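Local coordinates for lipolytic protein G-D-S-L family (Veillonella parvula DSM 2008, PDB 4RW0), which probably hydrolyses ester bonds in lipids or other acylated substrates, at residues A[107-112]-A[142-147]. Residues are numbered along the deposited sequence; the frame is centred on the assembly and turned at random.
Sequences IGLETQ and VIDFYT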
loop_
_atom_site.group_PDB
_atom_site.type_symbol
_atom_site.label_atom_id
_atom_site.label_comp_id
_atom_site.label_asym_id
_atom_site.label_seq_id
_atom_site.Cartn_x
_atom_site.Cartn_y
_atom_site.Cartn_z
ATOM N N ILE A 107 3.048 -2.483 6.123
ATOM C CA ILE A 107 1.690 -2.264 5.764
ATOM C C ILE A 107 1.433 -0.815 5.314
ATOM O O ILE A 107 1.876 0.112 5.991
ATOM C CB ILE A 107 0.764 -2.539 6.998
ATOM C CG1 ILE A 107 0.874 -3.987 7.434
ATOM C CG2 ILE A 107 -0.682 -2.289 6.666
ATOM C CD1 ILE A 107 0.184 -4.264 8.755
ATOM N N GLY A 108 0.734 -0.633 4.192
ATOM C CA GLY A 108 0.333 0.698 3.751
ATOM C C GLY A 108 -1.113 0.900 4.041
ATOM O O GLY A 108 -1.908 -0.020 3.878
ATOM N N LEU A 109 -1.482 2.071 4.547
ATOM C CA LEU A 109 -2.890 2.389 4.790
ATOM C C LEU A 109 -3.380 3.101 3.559
ATOM O O LEU A 109 -2.916 4.193 3.262
ATOM C CB LEU A 109 -3.044 3.283 6.018
ATOM C CG LEU A 109 -2.339 2.767 7.255
ATOM C CD1 LEU A 109 -2.483 3.734 8.442
ATOM C CD2 LEU A 109 -2.858 1.394 7.645
ATOM N N GLU A 110 -4.377 2.533 2.897
ATOM C CA GLU A 110 -4.819 3.049 1.658
ATOM C C GLU A 110 -5.540 4.417 1.849
ATOM O O GLU A 110 -6.070 4.712 2.903
ATOM C CB GLU A 110 -5.689 2.045 0.913
ATOM C CG GLU A 110 -5.526 2.202 -0.618
ATOM C CD GLU A 110 -5.786 0.914 -1.450
ATOM O OE1 GLU A 110 -6.459 -0.009 -0.936
ATOM O OE2 GLU A 110 -5.313 0.866 -2.623
ATOM N N THR A 111 -5.526 5.181 0.796
ATOM C CA THR A 111 -5.983 6.543 0.747
ATOM C C THR A 111 -7.476 6.658 0.606
ATOM O O THR A 111 -8.201 5.698 0.386
ATOM C CB THR A 111 -5.247 7.245 -0.420
ATOM O OG1 THR A 111 -5.279 6.412 -1.585
ATOM C CG2 THR A 111 -3.801 7.463 -0.062
ATOM N N GLN A 112 -7.975 7.871 0.768
ATOM C CA GLN A 112 -9.407 8.084 0.866
ATOM C C GLN A 112 -10.200 7.842 -0.394
ATOM O O GLN A 112 -9.702 7.969 -1.504
ATOM C CB GLN A 112 -9.666 9.517 1.370
ATOM C CG GLN A 112 -9.502 10.582 0.287
ATOM C CD GLN A 112 -9.085 11.934 0.889
ATOM O OE1 GLN A 112 -8.067 12.042 1.574
ATOM N NE2 GLN A 112 -9.847 12.970 0.588
ATOM N N VAL A 142 4.132 0.605 9.667
ATOM C CA VAL A 142 3.006 1.133 8.948
ATOM C C VAL A 142 3.390 2.416 8.162
ATOM O O VAL A 142 4.087 3.290 8.667
ATOM C CB VAL A 142 1.853 1.465 9.898
ATOM C CG1 VAL A 142 0.762 2.235 9.192
ATOM C CG2 VAL A 142 1.277 0.201 10.467
ATOM N N ILE A 143 2.927 2.510 6.922
ATOM C CA ILE A 143 2.985 3.756 6.166
ATOM C C ILE A 143 1.590 4.355 5.988
ATOM O O ILE A 143 0.746 3.816 5.255
ATOM C CB ILE A 143 3.682 3.576 4.776
ATOM C CG1 ILE A 143 5.032 2.874 4.900
ATOM C CG2 ILE A 143 3.779 4.947 4.059
ATOM C CD1 ILE A 143 5.642 2.438 3.558
ATOM N N ASP A 144 1.338 5.485 6.650
ATOM C CA ASP A 144 -0.009 6.093 6.694
ATOM C C ASP A 144 -0.196 7.016 5.524
ATOM O O ASP A 144 -0.149 8.266 5.678
ATOM C CB ASP A 144 -0.245 6.866 8.021
ATOM C CG ASP A 144 -1.676 7.406 8.158
ATOM O OD1 ASP A 144 -2.579 7.181 7.317
ATOM O OD2 ASP A 144 -1.934 8.106 9.146
ATOM N N PHE A 145 -0.436 6.443 4.335
ATOM C CA PHE A 145 -0.681 7.277 3.173
ATOM C C PHE A 145 -1.963 8.063 3.288
ATOM O O PHE A 145 -2.104 9.162 2.712
ATOM C CB PHE A 145 -0.732 6.428 1.920
ATOM C CG PHE A 145 0.562 5.724 1.570
ATOM C CD1 PHE A 145 1.677 6.435 1.098
ATOM C CD2 PHE A 145 0.650 4.329 1.627
ATOM C CE1 PHE A 145 2.821 5.784 0.706
ATOM C CE2 PHE A 145 1.800 3.678 1.234
ATOM C CZ PHE A 145 2.905 4.406 0.771
ATOM N N TYR A 146 -2.947 7.476 3.975
ATOM C CA TYR A 146 -4.256 8.065 4.061
ATOM C C TYR A 146 -4.134 9.524 4.593
ATOM O O TYR A 146 -4.682 10.455 3.991
ATOM C CB TYR A 146 -5.187 7.286 5.046
ATOM C CG TYR A 146 -6.573 7.906 5.163
ATOM C CD1 TYR A 146 -6.830 8.974 6.014
ATOM C CD2 TYR A 146 -7.615 7.442 4.402
ATOM C CE1 TYR A 146 -8.081 9.581 6.068
ATOM C CE2 TYR A 146 -8.838 8.036 4.444
ATOM C CZ TYR A 146 -9.080 9.101 5.299
ATOM O OH TYR A 146 -10.365 9.644 5.254
ATOM N N THR A 147 -3.391 9.680 5.673
ATOM C CA THR A 147 -3.271 10.977 6.342
ATOM C C THR A 147 -2.524 11.995 5.486
ATOM O O THR A 147 -2.912 13.161 5.367
ATOM C CB THR A 147 -2.620 10.815 7.698
ATOM O OG1 THR A 147 -3.436 9.958 8.478
ATOM C CG2 THR A 147 -2.567 12.180 8.454
HETATM O O HOH W 1 -6.357 10.081 1.544
#
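Leu109 lays its branched end across Val142 at about a right angle, CD1 standing 3.7 Å from Val142 CG1, while the same methyl rests against the carboxylate of Asp144, 3.6 Å from OD1. That oxygen also accepts from Thr147 N, which meets it from above the carboxylate plane. Asp144, just before helix 145-154, is its N-cap; CG stands anti to the backbone N (chi1 -175°), beside the carbonyl carbon. Here the backbones run parallel: Ile143 N donates to Ile107 O at 2.8 Å, and Leu109 N to Ile143 O at 2.9 Å, both bonds nearly straight. They join strands 104-108 and 141-143, the latter at one border of the five-stranded parallel sheet, in a beta-alpha-beta unit whose connecting helix 120-138 packs on Leu109, Val142 and Tyr146; the strand order 2-1-3-4-5 fits the SGNH hydrolase fold. On the sheet face that carries Ile143, Gly108 has no side chain, which leaves room for Phe145 of helix 145-154, whose CE2 comes 4.2 Å from Gly108 CA. Leu109 O lies at the edge of this ring, and CG2 of Ile143 lies over one face, offset toward the rim. Further on, Tyr146 holds CG anti to its backbone N (chi1 179°); Glu110 O lies at the edge of the ring, in its plane, and CE2 stands 3.5 Å from Gln112 CB; its hydroxyl hydrogen-bonds Asp121 of helix 120-138. An alanine in place of Tyr146 would probably open a gap beside Gln112 and leave Asp121 without this hydroxyl partner. One water ties Gln112 N and OE1 to Tyr146 O, whereas Gln112 NE2 bonds Asp114.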